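Local coordinates for protein CbbY (Rhodobacter sphaeroides, PDB 4UAS) that selectively dephosphorylates xylulose-1,5-bisphosphate, a potent Rubisco inhibitor, to xylulose 5-phosphate in a magnesium-dependent reaction, at residues 31-45 against 54-68. Sequence-based numbering, arbitrary orientation.
Sequences LGVDWFWDREEYREL and RIARFLRHQKGDPAP
The helical cap domain of this HAD-superfamily phosphatase illustrates how an aromatic cluster can tie a loop to a helix: W35 and W37, from the loop leading into helix 39-45, pack against F58 of helix 51-61. Both pairs are edge-to-face. The indole edge of W37 points at the F58 ring, planes 74° apart, with NE1 3.3 Å from F58 CD1 and poised above the ring centre; Q62 CG lies over the other face. F58 in turn directs its own edge at a face of W35, where CE2 lies 3.6 Å from W35 CD2. The same W35 face receives L59 CD2 near its rim, whereas V33 CG2, from the same loop as W35, sits near the rim of the opposite face.

W35 NE1 also donates to the backbone O of D65 at 2.8 Å, and the acceptor lies in the plane of the indole. Q62 NE2 reaches that oxygen from the other face of the carbonyl, so two side chains grip one acceptor. Beyond it, the carboxylates of D34 and D65 stack with their planes not far from parallel, each accepting from the other's backbone N: D65 N to D34 OD1 is nearly straight (171°), and D34 N to D65 OD2 more bent. A water bridges the remaining two oxygens, and the paired NH groups presumably offset repulsion between the acids.

At the other end, the contact enters the substrate site through R54. With CG anti to the backbone N (chi1 -172°) and a bend at chi3, its aliphatic part runs over L45 CB, while NH2 bonds to T48 O. Y42 OH, near R54 NH1, is hydrogen-bonded to E17, another substrate-binding residue. R57, extended to NE, is held mainly by T47 and T48 and adds weak bonds to E44 O. R54 NE meets L45 O at 3.1 Å, from above the carbonyl plane.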
loop_
_atom_site.group_PDB
_atom_site.type_symbol
_atom_site.label_atom_id
_atom_site.label_comp_id
_atom_site.label_asym_id
_atom_site.label_seq_id
_atom_site.Cartn_x
_atom_site.Cartn_y
_atom_site.Cartn_z
ATOM N N LEU A 31 -12.365 1.421 22.184
ATOM C CA LEU A 31 -12.006 0.280 22.983
ATOM C C LEU A 31 -11.710 0.589 24.458
ATOM O O LEU A 31 -11.601 -0.324 25.267
ATOM C CB LEU A 31 -10.872 -0.468 22.335
ATOM C CG LEU A 31 -11.217 -1.150 21.027
ATOM C CD1 LEU A 31 -10.004 -1.848 20.427
ATOM C CD2 LEU A 31 -12.327 -2.204 21.215
ATOM N N GLY A 32 -11.650 1.876 24.773
ATOM C CA GLY A 32 -11.396 2.294 26.136
ATOM C C GLY A 32 -9.992 2.230 26.608
ATOM O O GLY A 32 -9.757 2.282 27.823
ATOM N N VAL A 33 -9.046 2.106 25.696
ATOM C CA VAL A 33 -7.631 2.074 26.045
ATOM C C VAL A 33 -7.049 3.463 25.912
ATOM O O VAL A 33 -7.602 4.319 25.193
ATOM C CB VAL A 33 -6.793 1.038 25.265
ATOM C CG1 VAL A 33 -7.185 -0.366 25.639
ATOM C CG2 VAL A 33 -6.861 1.280 23.762
ATOM N N ASP A 34 -5.928 3.720 26.572
ATOM C CA ASP A 34 -5.249 4.989 26.570
ATOM C C ASP A 34 -4.280 5.189 25.415
ATOM O O ASP A 34 -3.690 6.284 25.264
ATOM C CB ASP A 34 -4.569 5.257 27.921
ATOM C CG ASP A 34 -3.424 4.371 28.236
ATOM O OD1 ASP A 34 -3.318 3.288 27.669
ATOM O OD2 ASP A 34 -2.579 4.758 29.086
ATOM N N TRP A 35 -4.170 4.236 24.532
ATOM C CA TRP A 35 -3.194 4.296 23.442
ATOM C C TRP A 35 -3.559 5.399 22.468
ATOM O O TRP A 35 -4.720 5.621 22.136
ATOM C CB TRP A 35 -3.163 2.960 22.650
ATOM C CG TRP A 35 -3.126 1.731 23.474
ATOM C CD1 TRP A 35 -2.639 1.555 24.745
ATOM C CD2 TRP A 35 -3.520 0.455 23.026
ATOM N NE1 TRP A 35 -2.800 0.255 25.126
ATOM C CE2 TRP A 35 -3.324 -0.452 24.075
ATOM C CE3 TRP A 35 -4.055 -0.012 21.810
ATOM C CZ2 TRP A 35 -3.633 -1.808 23.958
ATOM C CZ3 TRP A 35 -4.413 -1.374 21.703
ATOM C CH2 TRP A 35 -4.162 -2.266 22.756
ATOM N N PHE A 36 -2.522 6.100 21.968
ATOM C CA PHE A 36 -2.743 7.167 20.995
ATOM C C PHE A 36 -1.432 7.331 20.217
ATOM O O PHE A 36 -0.373 7.482 20.830
ATOM C CB PHE A 36 -3.122 8.498 21.686
ATOM C CG PHE A 36 -3.323 9.572 20.719
ATOM C CD1 PHE A 36 -4.575 9.669 20.026
ATOM C CD2 PHE A 36 -2.372 10.425 20.358
ATOM C CE1 PHE A 36 -4.826 10.635 19.084
ATOM C CE2 PHE A 36 -2.580 11.382 19.401
ATOM C CZ PHE A 36 -3.800 11.516 18.741
ATOM N N TRP A 37 -1.522 7.228 18.905
ATOM C CA TRP A 37 -0.382 7.353 18.039
ATOM C C TRP A 37 -0.323 8.710 17.334
ATOM O O TRP A 37 -1.144 9.026 16.479
ATOM C CB TRP A 37 -0.422 6.246 16.974
ATOM C CG TRP A 37 -0.293 4.849 17.534
ATOM C CD1 TRP A 37 0.071 4.488 18.740
ATOM C CD2 TRP A 37 -0.512 3.633 16.780
ATOM N NE1 TRP A 37 0.078 3.121 18.881
ATOM C CE2 TRP A 37 -0.260 2.568 17.670
ATOM C CE3 TRP A 37 -0.884 3.324 15.466
ATOM C CZ2 TRP A 37 -0.354 1.236 17.272
ATOM C CZ3 TRP A 37 -0.987 2.001 15.111
ATOM C CH2 TRP A 37 -0.723 0.968 15.982
ATOM N N ASP A 38 0.616 9.544 17.791
ATOM C CA ASP A 38 0.877 10.810 17.136
ATOM C C ASP A 38 1.690 10.585 15.866
ATOM O O ASP A 38 2.161 9.480 15.606
ATOM C CB ASP A 38 1.435 11.890 18.078
ATOM C CG ASP A 38 2.736 11.574 18.702
ATOM O OD1 ASP A 38 3.594 10.859 18.117
ATOM O OD2 ASP A 38 2.976 12.137 19.865
ATOM N N ARG A 39 1.864 11.621 15.060
ATOM C CA ARG A 39 2.617 11.464 13.824
ATOM C C ARG A 39 4.046 10.995 13.994
ATOM O O ARG A 39 4.565 10.209 13.222
ATOM C CB ARG A 39 2.639 12.745 13.003
ATOM C CG ARG A 39 1.389 13.063 12.314
ATOM C CD ARG A 39 1.514 14.339 11.537
ATOM N NE ARG A 39 0.417 14.587 10.659
ATOM C CZ ARG A 39 0.351 15.627 9.846
ATOM N NH1 ARG A 39 1.298 16.551 9.788
ATOM N NH2 ARG A 39 -0.684 15.794 9.070
ATOM N N GLU A 40 4.701 11.511 15.046
ATOM C CA GLU A 40 6.074 11.125 15.289
ATOM C C GLU A 40 6.163 9.612 15.547
ATOM O O GLU A 40 7.024 8.909 14.985
ATOM C CB GLU A 40 6.630 11.927 16.486
ATOM C CG GLU A 40 8.016 11.516 16.891
ATOM C CD GLU A 40 8.661 12.419 17.943
ATOM O OE1 GLU A 40 8.209 13.503 18.222
ATOM O OE2 GLU A 40 9.769 12.114 18.365
ATOM N N GLU A 41 5.283 9.105 16.418
ATOM C CA GLU A 41 5.332 7.668 16.711
ATOM C C GLU A 41 4.855 6.870 15.479
ATOM O O GLU A 41 5.401 5.803 15.177
ATOM C CB GLU A 41 4.533 7.348 17.943
ATOM C CG GLU A 41 4.451 5.874 18.250
ATOM C CD GLU A 41 4.066 5.553 19.650
ATOM O OE1 GLU A 41 3.439 6.381 20.289
ATOM O OE2 GLU A 41 4.404 4.492 20.130
ATOM N N TYR A 42 3.841 7.347 14.776
ATOM C CA TYR A 42 3.353 6.594 13.635
ATOM C C TYR A 42 4.393 6.481 12.548
ATOM O O TYR A 42 4.528 5.413 11.884
ATOM C CB TYR A 42 2.024 7.237 13.132
ATOM C CG TYR A 42 1.239 6.289 12.253
ATOM C CD1 TYR A 42 0.752 5.078 12.768
ATOM C CD2 TYR A 42 0.985 6.554 10.913
ATOM C CE1 TYR A 42 -0.013 4.197 12.015
ATOM C CE2 TYR A 42 0.241 5.704 10.143
ATOM C CZ TYR A 42 -0.266 4.538 10.664
ATOM O OH TYR A 42 -0.953 3.628 9.900
ATOM N N ARG A 43 5.190 7.497 12.314
ATOM C CA ARG A 43 6.276 7.406 11.307
ATOM C C ARG A 43 7.228 6.286 11.596
ATOM O O ARG A 43 7.660 5.607 10.681
ATOM C CB ARG A 43 6.997 8.748 11.247
ATOM C CG ARG A 43 8.069 8.801 10.131
ATOM C CD ARG A 43 8.796 10.133 10.094
ATOM N NE ARG A 43 7.869 11.187 9.701
ATOM C CZ ARG A 43 7.582 11.615 8.493
ATOM N NH1 ARG A 43 8.229 11.142 7.387
ATOM N NH2 ARG A 43 6.593 12.424 8.334
ATOM N N GLU A 44 7.502 6.026 12.895
ATOM C CA GLU A 44 8.353 4.874 13.285
ATOM C C GLU A 44 7.625 3.556 13.103
ATOM O O GLU A 44 8.167 2.607 12.505
ATOM C CB GLU A 44 8.820 5.050 14.709
ATOM C CG GLU A 44 9.672 6.296 14.976
ATOM C CD GLU A 44 10.866 6.404 14.039
ATOM O OE1 GLU A 44 11.637 5.385 13.922
ATOM O OE2 GLU A 44 11.024 7.517 13.386
ATOM N N LEU A 45 6.403 3.493 13.581
ATOM C CA LEU A 45 5.635 2.266 13.464
ATOM C C LEU A 45 5.366 1.826 12.030
ATOM O O LEU A 45 5.156 0.615 11.779
ATOM C CB LEU A 45 4.318 2.422 14.234
ATOM C CG LEU A 45 4.362 2.487 15.744
ATOM C CD1 LEU A 45 2.989 2.815 16.320
ATOM C CD2 LEU A 45 4.931 1.185 16.307
ATOM N N ARG A 54 1.889 -4.211 13.140
ATOM C CA ARG A 54 2.209 -2.906 13.705
ATOM C C ARG A 54 1.629 -2.817 15.138
ATOM O O ARG A 54 2.307 -2.342 16.033
ATOM C CB ARG A 54 1.583 -1.791 12.829
ATOM C CG ARG A 54 2.017 -0.431 13.212
ATOM C CD ARG A 54 1.561 0.647 12.234
ATOM N NE ARG A 54 2.146 0.382 10.959
ATOM C CZ ARG A 54 1.535 0.345 9.825
ATOM N NH1 ARG A 54 0.326 0.887 9.684
ATOM N NH2 ARG A 54 2.116 -0.218 8.766
ATOM N N ILE A 55 0.397 -3.282 15.348
ATOM C CA ILE A 55 -0.140 -3.314 16.720
ATOM C C ILE A 55 0.736 -4.160 17.604
ATOM O O ILE A 55 1.053 -3.789 18.734
ATOM C CB ILE A 55 -1.635 -3.767 16.716
ATOM C CG1 ILE A 55 -2.531 -2.781 15.986
ATOM C CG2 ILE A 55 -2.106 -4.015 18.151
ATOM C CD1 ILE A 55 -3.860 -3.391 15.578
ATOM N N ALA A 56 1.125 -5.362 17.126
ATOM C CA ALA A 56 1.933 -6.255 17.913
ATOM C C ALA A 56 3.245 -5.613 18.315
ATOM O O ALA A 56 3.703 -5.731 19.477
ATOM C CB ALA A 56 2.172 -7.561 17.162
ATOM N N ARG A 57 3.875 -4.902 17.384
ATOM C CA ARG A 57 5.131 -4.220 17.679
ATOM C C ARG A 57 4.943 -3.162 18.777
ATOM O O ARG A 57 5.699 -3.073 19.753
ATOM C CB ARG A 57 5.705 -3.550 16.444
ATOM C CG ARG A 57 6.834 -2.591 16.698
ATOM C CD ARG A 57 7.365 -1.967 15.451
ATOM N NE ARG A 57 8.238 -0.848 15.706
ATOM C CZ ARG A 57 8.709 -0.063 14.752
ATOM N NH1 ARG A 57 8.451 -0.330 13.475
ATOM N NH2 ARG A 57 9.426 1.009 15.067
ATOM N N PHE A 58 3.906 -2.355 18.623
ATOM C CA PHE A 58 3.586 -1.332 19.627
ATOM C C PHE A 58 3.379 -1.990 20.984
ATOM O O PHE A 58 3.897 -1.489 22.001
ATOM C CB PHE A 58 2.355 -0.603 19.186
ATOM C CG PHE A 58 1.725 0.251 20.252
ATOM C CD1 PHE A 58 2.301 1.408 20.691
ATOM C CD2 PHE A 58 0.516 -0.139 20.791
ATOM C CE1 PHE A 58 1.720 2.143 21.668
ATOM C CE2 PHE A 58 -0.139 0.609 21.777
ATOM C CZ PHE A 58 0.512 1.762 22.205
ATOM N N LEU A 59 2.637 -3.091 21.048
ATOM C CA LEU A 59 2.336 -3.751 22.322
ATOM C C LEU A 59 3.541 -4.359 23.011
ATOM O O LEU A 59 3.539 -4.559 24.221
ATOM C CB LEU A 59 1.200 -4.764 22.192
ATOM C CG LEU A 59 -0.124 -4.209 21.841
ATOM C CD1 LEU A 59 -1.162 -5.312 21.568
ATOM C CD2 LEU A 59 -0.619 -3.257 22.901
ATOM N N ARG A 60 4.604 -4.625 22.265
ATOM C CA ARG A 60 5.805 -5.213 22.867
ATOM C C ARG A 60 6.511 -4.310 23.825
ATOM O O ARG A 60 7.154 -4.794 24.742
ATOM C CB ARG A 60 6.787 -5.723 21.844
ATOM C CG ARG A 60 6.345 -7.052 21.234
ATOM C CD ARG A 60 7.435 -7.771 20.415
ATOM N NE ARG A 60 7.888 -6.983 19.258
ATOM C CZ ARG A 60 7.398 -7.023 18.003
ATOM N NH1 ARG A 60 6.306 -7.736 17.675
ATOM N NH2 ARG A 60 7.954 -6.210 17.101
ATOM N N HIS A 61 6.398 -3.001 23.635
ATOM C CA HIS A 61 7.168 -2.011 24.385
ATOM C C HIS A 61 6.338 -0.983 25.127
ATOM O O HIS A 61 6.826 -0.394 26.086
ATOM C CB HIS A 61 8.152 -1.273 23.456
ATOM C CG HIS A 61 9.029 -2.198 22.646
ATOM N ND1 HIS A 61 9.937 -3.030 23.263
ATOM C CD2 HIS A 61 9.135 -2.437 21.311
ATOM C CE1 HIS A 61 10.550 -3.760 22.355
ATOM N NE2 HIS A 61 10.083 -3.418 21.158
ATOM N N GLN A 62 5.087 -0.753 24.771
ATOM C CA GLN A 62 4.340 0.309 25.341
ATOM C C GLN A 62 3.988 0.055 26.816
ATOM O O GLN A 62 3.761 -1.042 27.206
ATOM C CB GLN A 62 3.095 0.575 24.537
ATOM C CG GLN A 62 2.011 -0.493 24.560
ATOM C CD GLN A 62 0.917 -0.279 25.607
ATOM O OE1 GLN A 62 0.585 0.880 25.943
ATOM N NE2 GLN A 62 0.347 -1.359 26.085
ATOM N N LYS A 63 3.822 1.129 27.589
ATOM C CA LYS A 63 3.609 1.077 29.039
ATOM C C LYS A 63 2.232 1.532 29.477
ATOM O O LYS A 63 1.985 1.743 30.667
ATOM C CB LYS A 63 4.721 1.894 29.704
ATOM C CG LYS A 63 6.130 1.391 29.436
ATOM C CD LYS A 63 6.311 -0.057 29.925
ATOM C CE LYS A 63 7.308 -0.891 29.138
ATOM N NZ LYS A 63 8.542 -0.129 28.830
ATOM N N GLY A 64 1.309 1.665 28.555
ATOM C CA GLY A 64 -0.055 2.005 28.857
ATOM C C GLY A 64 -0.912 0.751 29.077
ATOM O O GLY A 64 -0.383 -0.259 29.537
ATOM N N ASP A 65 -2.198 0.844 28.785
ATOM C CA ASP A 65 -3.109 -0.201 29.128
ATOM C C ASP A 65 -2.746 -1.505 28.428
ATOM O O ASP A 65 -2.299 -1.482 27.281
ATOM C CB ASP A 65 -4.546 0.170 28.718
ATOM C CG ASP A 65 -5.126 1.318 29.461
ATOM O OD1 ASP A 65 -4.752 1.530 30.653
ATOM O OD2 ASP A 65 -6.097 1.932 28.904
ATOM N N PRO A 66 -2.988 -2.642 29.087
ATOM C CA PRO A 66 -2.828 -3.934 28.360
ATOM C C PRO A 66 -3.906 -4.071 27.305
ATOM O O PRO A 66 -4.971 -3.491 27.402
ATOM C CB PRO A 66 -2.980 -4.961 29.464
ATOM C CG PRO A 66 -3.782 -4.320 30.462
ATOM C CD PRO A 66 -3.471 -2.850 30.450
ATOM N N ALA A 67 -3.639 -4.851 26.267
ATOM C CA ALA A 67 -4.667 -5.073 25.251
ATOM C C ALA A 67 -5.905 -5.741 25.857
ATOM O O ALA A 67 -5.776 -6.763 26.522
ATOM C CB ALA A 67 -4.120 -5.970 24.164
ATOM N N PRO A 68 -7.093 -5.194 25.598
ATOM C CA PRO A 68 -8.306 -5.801 26.174
ATOM C C PRO A 68 -9.010 -6.802 25.246
ATOM O O PRO A 68 -9.897 -7.487 25.680
ATOM C CB PRO A 68 -9.212 -4.582 26.361
ATOM C CG PRO A 68 -8.940 -3.756 25.159
ATOM C CD PRO A 68 -7.417 -3.892 24.969
HETATM O O HOH W 1 -2.450 2.986 31.342
HETATM O O HOH W 2 11.220 2.131 13.106
#